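Local coordinates for protein enolase from the environmental genome shotgun sequencing of the Sargasso Sea (PDB 2QGY) that is of unknown function but belongs to the enolase superfamily, binds magnesium, and probably catalyses a metal-assisted reaction of a carboxylate substrate as its relatives do, at residues S116-N121 with K356-G361; L201-D206 with I225-D230; N305-S310 with D332-S337. All blocks are in the same frame, centred on the assembly; numbering follows the deposited sequence.

In the fold
Contact 3 lies deepest, its centre about 11 Å from the centre of the chain; contact 1, its centre about 21 Å away, is partly buried and near the periphery. Contact 1 sets the end of helix 99-120, in the N-terminal domain, against a turn after strand 351-354 of the barrel domain, through apolar and backbone packing. Contacts 2 and 3 are buried, with both segments in the barrel domain: 201-206 with 225-230 joins the ends of two neighbouring parallel strands by backbone hydrogen bonds beside the magnesium, whereas 305-310 with 332-337 joins two helix starts through serine hydroxyls and a methionine. Contacts 1 and 3 share a border, where L360 packs on V309, while contact 2 lies apart from both.

Contact 1: S116-N121 with K356-G361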
loop_
_atom_site.group_PDB
_atom_site.type_symbol
_atom_site.label_atom_id
_atom_site.label_comp_id
_atom_site.label_asym_id
_atom_site.label_seq_id
_atom_site.Cartn_x
_atom_site.Cartn_y
_atom_site.Cartn_z
ATOM N N SER A 116 -8.160 11.248 23.525
ATOM C CA SER A 116 -7.288 12.314 24.060
ATOM C C SER A 116 -8.022 13.635 24.255
ATOM O O SER A 116 -7.837 14.320 25.284
ATOM C CB SER A 116 -6.039 12.479 23.189
ATOM O OG SER A 116 -5.276 11.290 23.309
ATOM N N GLY A 117 -8.858 13.983 23.293
ATOM C CA GLY A 117 -9.729 15.158 23.407
ATOM C C GLY A 117 -10.679 15.053 24.596
ATOM O O GLY A 117 -10.904 16.043 25.326
ATOM N N LYS A 118 -11.253 13.868 24.776
ATOM C CA LYS A 118 -12.168 13.621 25.889
ATOM C C LYS A 118 -11.472 13.663 27.239
ATOM O O LYS A 118 -12.061 14.124 28.216
ATOM C CB LYS A 118 -12.929 12.297 25.714
ATOM C CG LYS A 118 -14.030 12.417 24.652
ATOM C CD LYS A 118 -14.644 11.075 24.261
ATOM C CE LYS A 118 -15.549 11.266 23.042
ATOM N NZ LYS A 118 -15.961 10.006 22.321
ATOM N N LEU A 119 -10.247 13.157 27.303
ATOM C CA LEU A 119 -9.461 13.222 28.541
ATOM C C LEU A 119 -9.093 14.658 28.965
ATOM O O LEU A 119 -8.996 14.967 30.166
ATOM C CB LEU A 119 -8.225 12.340 28.415
ATOM C CG LEU A 119 -8.501 10.836 28.372
ATOM C CD1 LEU A 119 -7.259 10.080 28.008
ATOM C CD2 LEU A 119 -9.036 10.342 29.735
ATOM N N LYS A 120 -8.888 15.526 27.983
ATOM C CA LYS A 120 -8.614 16.948 28.223
ATOM C C LYS A 120 -9.886 17.802 28.256
ATOM O O LYS A 120 -9.831 19.000 28.533
ATOM C CB LYS A 120 -7.691 17.471 27.122
ATOM C CG LYS A 120 -6.297 16.902 27.171
ATOM C CD LYS A 120 -5.308 17.842 27.875
ATOM C CE LYS A 120 -5.161 19.166 27.117
ATOM N NZ LYS A 120 -3.859 19.863 27.378
ATOM N N ASN A 121 -11.027 17.194 27.971
ATOM C CA ASN A 121 -12.296 17.917 27.789
ATOM C C ASN A 121 -12.193 19.072 26.797
ATOM O O ASN A 121 -12.670 20.194 27.042
ATOM C CB ASN A 121 -12.909 18.383 29.126
ATOM C CG ASN A 121 -14.375 18.769 28.989
ATOM O OD1 ASN A 121 -15.146 18.098 28.282
ATOM N ND2 ASN A 121 -14.774 19.855 29.663
ATOM N N LYS A 356 -18.425 22.506 19.587
ATOM C CA LYS A 356 -17.451 22.729 20.627
ATOM C C LYS A 356 -17.346 21.532 21.587
ATOM O O LYS A 356 -16.741 21.651 22.647
ATOM C CB LYS A 356 -17.827 24.033 21.364
ATOM C CG LYS A 356 -17.265 24.223 22.780
ATOM C CD LYS A 356 -17.956 25.399 23.506
ATOM C CE LYS A 356 -17.628 25.421 25.005
ATOM N NZ LYS A 356 -18.092 26.712 25.603
ATOM N N SER A 357 -17.906 20.380 21.206
ATOM C CA SER A 357 -17.868 19.186 22.066
ATOM C C SER A 357 -16.452 18.620 22.131
ATOM O O SER A 357 -15.621 18.893 21.257
ATOM C CB SER A 357 -18.840 18.102 21.561
ATOM O OG SER A 357 -20.156 18.624 21.499
ATOM N N ALA A 358 -16.182 17.826 23.158
ATOM C CA ALA A 358 -14.873 17.237 23.336
ATOM C C ALA A 358 -14.517 16.270 22.185
ATOM O O ALA A 358 -15.397 15.587 21.639
ATOM C CB ALA A 358 -14.799 16.519 24.688
ATOM N N GLY A 359 -13.223 16.206 21.859
ATOM C CA GLY A 359 -12.715 15.302 20.812
ATOM C C GLY A 359 -13.383 15.598 19.487
ATOM O O GLY A 359 -13.438 16.739 19.072
ATOM N N LEU A 360 -13.919 14.567 18.829
ATOM C CA LEU A 360 -14.588 14.744 17.544
ATOM C C LEU A 360 -16.070 15.027 17.673
ATOM O O LEU A 360 -16.770 15.206 16.667
ATOM C CB LEU A 360 -14.446 13.463 16.702
ATOM C CG LEU A 360 -13.022 13.007 16.421
ATOM C CD1 LEU A 360 -13.091 11.559 15.840
ATOM C CD2 LEU A 360 -12.375 13.989 15.437
ATOM N N GLY A 361 -16.578 15.002 18.899
ATOM C CA GLY A 361 -17.983 15.365 19.105
ATOM C C GLY A 361 -18.961 14.353 18.532
ATOM O O GLY A 361 -20.101 14.702 18.211
#
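G117 and G359 bring their backbones together, CA to CA 4.0 Å, where the last turn of helix 99-120 meets the loop 356-361. The helix ends in a Schellman motif, with N121 at positive phi as its C-prime residue, and the loop folds into a type II' beta turn from A358 to G361. The close approach rests on G117, which has no CB at the point where the CA of G359 sits; the glycine at 359 suits its positive phi (59°) in the type II' turn. G359 N lies 3.9 Å from G117 C, one backbone resting directly on the other. The turn is closed on its own side by the bond from G361 N to A358 O, 3.0 Å.

A358 supplies the side chain at the centre. Its CB points at the helix end and meets three residues there: the carbonyl O of G117 at 4.0 Å, the CA of K118 at 4.1 Å, and the amide of N121. K118 offers CG to this methyl, then runs on extended to an ammonium group that forms a salt bridge with D114 and a hydrogen bond with E48 O. The contact therefore uses the aliphatic root of the lysine, while its charge is held within the N-terminal domain.

The loop is tied in further by backbone hydrogen bonds of G359 with L122 and L124, and by L360 N, which bonds to D114. These links join the N-terminal domain to the loop between strand 351-354 and helix 366-371, in the two-domain arrangement of the mandelate racemase and muconate lactonizing enzyme family. At N121, CG stands anti to the backbone N (chi1 -164°), and the amide comes back toward the loop, with OD1 3.9 Å from A358 CB.

Contact 2: L201-D206 with I225-D230; sequences LAVPED and IEEPVD. With MG (magnesium ion), chain C.
I225 opens the second segment with CG2 against CD1 of L201, 3.9 Å away. At E226 the backbone O takes the N-H of L201 (2.9 Å). Its extended side chain brings OE2 to the magnesium ion at 2.0 Å, while OE1 is paired with K169; D200, E252 and three waters complete the site, as expected of a barrel in the enolase superfamily. E227 O then accepts from V203 N, also at 2.9 Å. The side chain of E227 bends at chi2 (-142°) and passes V203 CG2, and OE1 takes a 2.7 Å hydrogen bond from a magnesium-bound water, making it a second-shell group. P228 sets CB against L201 CD1, and a water donates to both P228 O and P204 O. V229 turns its side chain away from V203, whose CG1 lies 3.6 Å from D230 N; the carboxylate of D230 reaches R97 of the second subunit. The E226 bond thus extends the pairing of parallel strands 197-200 and 224-226 by one step, and the E227 bond joins the loops beyond, which leave strand geometry. Helix 207-217 packs on L201 and P204, and helix 234-243 on P228 and V229.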
loop_
_atom_site.group_PDB
_atom_site.type_symbol
_atom_site.label_atom_id
_atom_site.label_comp_id
_atom_site.label_asym_id
_atom_site.label_seq_id
_atom_site.Cartn_x
_atom_site.Cartn_y
_atom_site.Cartn_z
ATOM N N LEU A 201 -9.920 14.869 -12.931
ATOM C CA LEU A 201 -9.679 14.051 -14.132
ATOM C C LEU A 201 -9.558 12.550 -13.878
ATOM O O LEU A 201 -9.656 11.763 -14.820
ATOM C CB LEU A 201 -8.448 14.529 -14.900
ATOM C CG LEU A 201 -8.420 16.020 -15.255
ATOM C CD1 LEU A 201 -7.353 16.306 -16.352
ATOM C CD2 LEU A 201 -9.788 16.538 -15.637
ATOM N N ALA A 202 -9.339 12.159 -12.625
ATOM C CA ALA A 202 -9.413 10.749 -12.231
ATOM C C ALA A 202 -8.404 9.844 -12.989
ATOM O O ALA A 202 -8.714 8.706 -13.339
ATOM C CB ALA A 202 -10.860 10.228 -12.395
ATOM N N VAL A 203 -7.216 10.396 -13.258
ATOM C CA VAL A 203 -6.091 9.679 -13.869
ATOM C C VAL A 203 -6.491 9.072 -15.231
ATOM O O VAL A 203 -6.625 7.855 -15.350
ATOM C CB VAL A 203 -5.492 8.604 -12.928
ATOM C CG1 VAL A 203 -4.194 8.033 -13.505
ATOM C CG2 VAL A 203 -5.228 9.181 -11.528
ATOM N N PRO A 204 -6.688 9.939 -16.251
ATOM C CA PRO A 204 -7.016 9.473 -17.589
ATOM C C PRO A 204 -5.892 8.596 -18.137
ATOM O O PRO A 204 -4.715 8.890 -17.965
ATOM C CB PRO A 204 -7.134 10.773 -18.389
ATOM C CG PRO A 204 -7.508 11.787 -17.356
ATOM C CD PRO A 204 -6.632 11.411 -16.211
ATOM N N GLU A 205 -6.284 7.524 -18.807
ATOM C CA GLU A 205 -5.343 6.538 -19.316
ATOM C C GLU A 205 -4.437 7.153 -20.392
ATOM O O GLU A 205 -3.239 6.833 -20.485
ATOM C CB GLU A 205 -6.130 5.340 -19.880
ATOM C CG GLU A 205 -7.159 4.672 -18.894
ATOM C CD GLU A 205 -8.205 5.637 -18.241
ATOM O OE1 GLU A 205 -8.782 6.533 -18.933
ATOM O OE2 GLU A 205 -8.467 5.470 -17.013
ATOM N N ASP A 206 -5.002 8.072 -21.170
ATOM C CA ASP A 206 -4.303 8.659 -22.320
ATOM C C ASP A 206 -3.864 10.101 -22.093
ATOM O O ASP A 206 -4.694 11.030 -22.123
ATOM C CB ASP A 206 -5.194 8.548 -23.566
ATOM C CG ASP A 206 -4.451 8.871 -24.864
ATOM O OD1 ASP A 206 -3.515 9.695 -24.863
ATOM O OD2 ASP A 206 -4.824 8.292 -25.905
ATOM N N ILE A 225 -7.135 21.305 -10.932
ATOM C CA ILE A 225 -7.175 20.147 -11.794
ATOM C C ILE A 225 -6.624 19.017 -10.939
ATOM O O ILE A 225 -5.455 19.053 -10.528
ATOM C CB ILE A 225 -6.239 20.324 -13.041
ATOM C CG1 ILE A 225 -6.737 21.460 -13.949
ATOM C CG2 ILE A 225 -6.174 19.015 -13.867
ATOM C CD1 ILE A 225 -8.146 21.299 -14.457
ATOM N N GLU A 226 -7.456 18.018 -10.694
ATOM C CA GLU A 226 -7.123 16.980 -9.745
ATOM C C GLU A 226 -6.775 15.678 -10.471
ATOM O O GLU A 226 -7.456 15.278 -11.426
ATOM C CB GLU A 226 -8.314 16.809 -8.799
ATOM C CG GLU A 226 -8.147 15.707 -7.813
ATOM C CD GLU A 226 -9.245 15.731 -6.743
ATOM O OE1 GLU A 226 -9.718 16.830 -6.353
ATOM O OE2 GLU A 226 -9.583 14.643 -6.272
ATOM N N GLU A 227 -5.661 15.060 -10.042
ATOM C CA GLU A 227 -5.188 13.800 -10.596
ATOM C C GLU A 227 -5.170 13.760 -12.144
ATOM O O GLU A 227 -5.699 12.840 -12.744
ATOM C CB GLU A 227 -5.996 12.634 -10.038
ATOM C CG GLU A 227 -5.825 12.450 -8.536
ATOM C CD GLU A 227 -5.783 10.998 -8.195
ATOM O OE1 GLU A 227 -6.881 10.402 -8.210
ATOM O OE2 GLU A 227 -4.656 10.443 -7.984
ATOM N N PRO A 228 -4.475 14.721 -12.784
ATOM C CA PRO A 228 -4.397 14.698 -14.260
ATOM C C PRO A 228 -3.542 13.508 -14.707
ATOM O O PRO A 228 -3.693 13.022 -15.839
ATOM C CB PRO A 228 -3.720 16.031 -14.625
ATOM C CG PRO A 228 -2.937 16.428 -13.373
ATOM C CD PRO A 228 -3.698 15.821 -12.175
ATOM N N VAL A 229 -2.659 13.057 -13.815
ATOM C CA VAL A 229 -1.826 11.879 -14.063
ATOM C C VAL A 229 -1.678 11.069 -12.773
ATOM O O VAL A 229 -1.991 11.557 -11.702
ATOM C CB VAL A 229 -0.426 12.240 -14.627
ATOM C CG1 VAL A 229 -0.563 13.026 -15.966
ATOM C CG2 VAL A 229 0.362 13.049 -13.647
ATOM N N ASP A 230 -1.145 9.859 -12.886
ATOM C CA ASP A 230 -0.997 9.002 -11.712
ATOM C C ASP A 230 -0.110 9.682 -10.663
ATOM O O ASP A 230 0.936 10.221 -10.991
ATOM C CB ASP A 230 -0.397 7.642 -12.097
ATOM C CG ASP A 230 -0.597 6.606 -11.009
ATOM O OD1 ASP A 230 0.124 6.678 -10.000
ATOM O OD2 ASP A 230 -1.459 5.709 -11.177
HETATM MG MG MG C . -10.170 12.766 -6.773
HETATM O O HOH W 1 -3.522 11.466 -18.132
HETATM O O HOH W 2 -8.940 12.075 -8.280
HETATM O O HOH W 3 -11.028 10.961 -7.011
HETATM O O HOH W 4 -11.929 13.079 -5.606
#

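Contact 3: N305-S310 with D332-S337; sequences NSMSVS and DYINFS
M307 lies across Y333 at about a right angle and crosses I334 obliquely, its CG wedged between the two at 3.7 Å from both Y333 CB and I334 CD1. CG stands anti to the carbonyl carbon (chi1 -68°), which lays it between these partners; the chain then bends at chi2 and again at chi3, carrying its end away from the opposing segment. Here the segments that follow barrel strands 298-299 and 327-329 meet, at the starts of helix 309-320 and the short helix 334-338, beside the N-terminal domain, which supplies E52 and F36, consistent with the enolase-superfamily fold.

The Y333 ring turns its edge to the loop: CD2 comes 3.3 Å from N305 O, which lies in the plane of the ring. The phenol OH, at the other end of the side chain, is bonded to W304 NE1 and K34 N. Beside the methionine root, S337 points its side chain at the loop, and OG accepts the N-H of M307 at 3.0 Å. The same hydroxyl donates to Y333 O at 2.7 Å, four residues back in the chain. S337 N also bonds to Y333 O, the two donors arriving from opposite faces of the carbonyl plane.

Within 305-310, S306 OG accepts from S308 N to form an ST turn, takes a 2.6 Å hydrogen bond from S308 OG, and is also bonded to E52.

S337 OG thus bridges the segments, using its hydroxyl both ways. The buried N305 O has no hydrogen-bond partner in the model; the edge of the tyrosine ring, probably weakly positive, may offset this in part.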
loop_
_atom_site.group_PDB
_atom_site.type_symbol
_atom_site.label_atom_id
_atom_site.label_comp_id
_atom_site.label_asym_id
_atom_site.label_seq_id
_atom_site.Cartn_x
_atom_site.Cartn_y
_atom_site.Cartn_z
ATOM N N ASN A 305 -15.698 9.202 2.360
ATOM C CA ASN A 305 -15.880 8.442 3.615
ATOM C C ASN A 305 -17.273 8.828 4.098
ATOM O O ASN A 305 -17.998 9.587 3.415
ATOM C CB ASN A 305 -14.887 8.923 4.677
ATOM C CG ASN A 305 -13.427 8.617 4.330
ATOM O OD1 ASN A 305 -13.045 7.459 4.157
ATOM N ND2 ASN A 305 -12.610 9.639 4.292
ATOM N N SER A 306 -17.672 8.337 5.269
ATOM C CA SER A 306 -18.940 8.850 5.840
ATOM C C SER A 306 -18.808 10.316 6.190
ATOM O O SER A 306 -17.714 10.817 6.383
ATOM C CB SER A 306 -19.346 8.092 7.081
ATOM O OG SER A 306 -18.810 8.707 8.250
ATOM N N MET A 307 -19.944 11.001 6.292
ATOM C CA MET A 307 -19.915 12.397 6.713
ATOM C C MET A 307 -20.054 12.507 8.234
ATOM O O MET A 307 -20.434 13.570 8.759
ATOM C CB MET A 307 -20.969 13.259 5.957
ATOM C CG MET A 307 -20.722 13.489 4.421
ATOM S SD MET A 307 -19.242 14.481 4.092
ATOM C CE MET A 307 -18.064 13.187 3.668
ATOM N N SER A 308 -19.712 11.424 8.945
ATOM C CA SER A 308 -19.722 11.401 10.394
ATOM C C SER A 308 -18.292 11.521 10.932
ATOM O O SER A 308 -17.761 12.638 11.009
ATOM C CB SER A 308 -20.477 10.153 10.924
ATOM O OG SER A 308 -19.848 8.898 10.613
ATOM N N VAL A 309 -17.658 10.400 11.252
ATOM C CA VAL A 309 -16.350 10.401 11.966
ATOM C C VAL A 309 -15.222 11.007 11.099
ATOM O O VAL A 309 -14.535 11.947 11.521
ATOM C CB VAL A 309 -15.960 8.969 12.468
ATOM C CG1 VAL A 309 -14.661 9.001 13.210
ATOM C CG2 VAL A 309 -17.058 8.402 13.399
ATOM N N SER A 310 -15.057 10.496 9.890
ATOM C CA SER A 310 -14.060 11.068 8.950
ATOM C C SER A 310 -14.276 12.559 8.700
ATOM O O SER A 310 -13.312 13.344 8.750
ATOM C CB SER A 310 -14.091 10.342 7.620
ATOM O OG SER A 310 -13.661 9.009 7.759
ATOM N N ASP A 332 -24.597 14.192 -0.851
ATOM C CA ASP A 332 -25.547 13.064 -0.863
ATOM C C ASP A 332 -25.315 12.058 0.261
ATOM O O ASP A 332 -26.149 11.197 0.502
ATOM C CB ASP A 332 -25.613 12.370 -2.222
ATOM C CG ASP A 332 -24.238 11.905 -2.729
ATOM O OD1 ASP A 332 -23.297 12.733 -2.788
ATOM O OD2 ASP A 332 -24.124 10.722 -3.092
ATOM N N TYR A 333 -24.168 12.151 0.923
ATOM C CA TYR A 333 -23.866 11.321 2.085
ATOM C C TYR A 333 -24.305 11.969 3.404
ATOM O O TYR A 333 -24.208 11.350 4.496
ATOM C CB TYR A 333 -22.355 11.076 2.144
ATOM C CG TYR A 333 -21.817 10.047 1.143
ATOM C CD1 TYR A 333 -22.585 9.588 0.059
ATOM C CD2 TYR A 333 -20.524 9.532 1.293
ATOM C CE1 TYR A 333 -22.066 8.623 -0.851
ATOM C CE2 TYR A 333 -20.008 8.592 0.400
ATOM C CZ TYR A 333 -20.770 8.135 -0.648
ATOM O OH TYR A 333 -20.238 7.182 -1.508
ATOM N N ILE A 334 -24.761 13.224 3.341
ATOM C CA ILE A 334 -25.088 13.917 4.588
ATOM C C ILE A 334 -26.303 13.310 5.309
ATOM O O ILE A 334 -26.207 12.961 6.479
ATOM C CB ILE A 334 -25.285 15.427 4.393
ATOM C CG1 ILE A 334 -23.970 16.099 3.921
ATOM C CG2 ILE A 334 -25.804 16.057 5.681
ATOM C CD1 ILE A 334 -22.940 16.367 5.042
ATOM N N ASN A 335 -27.438 13.188 4.632
ATOM C CA ASN A 335 -28.609 12.666 5.351
ATOM C C ASN A 335 -28.491 11.171 5.600
ATOM O O ASN A 335 -28.999 10.667 6.611
ATOM C CB ASN A 335 -29.904 12.989 4.632
ATOM C CG ASN A 335 -30.186 14.478 4.598
ATOM O OD1 ASN A 335 -29.919 15.210 5.559
ATOM N ND2 ASN A 335 -30.734 14.935 3.488
ATOM N N PHE A 336 -27.789 10.455 4.716
ATOM C CA PHE A 336 -27.477 9.076 5.033
ATOM C C PHE A 336 -26.752 8.972 6.388
ATOM O O PHE A 336 -27.072 8.119 7.223
ATOM C CB PHE A 336 -26.614 8.393 3.975
ATOM C CG PHE A 336 -26.275 6.992 4.353
ATOM C CD1 PHE A 336 -27.239 5.990 4.229
ATOM C CD2 PHE A 336 -25.031 6.674 4.897
ATOM C CE1 PHE A 336 -26.966 4.714 4.608
ATOM C CE2 PHE A 336 -24.748 5.383 5.290
ATOM C CZ PHE A 336 -25.717 4.393 5.152
ATOM N N SER A 337 -25.727 9.797 6.565
ATOM C CA SER A 337 -24.908 9.753 7.772
ATOM C C SER A 337 -25.749 10.199 8.971
ATOM O O SER A 337 -25.568 9.713 10.098
ATOM C CB SER A 337 -23.684 10.646 7.613
ATOM O OG SER A 337 -22.870 10.208 6.533
#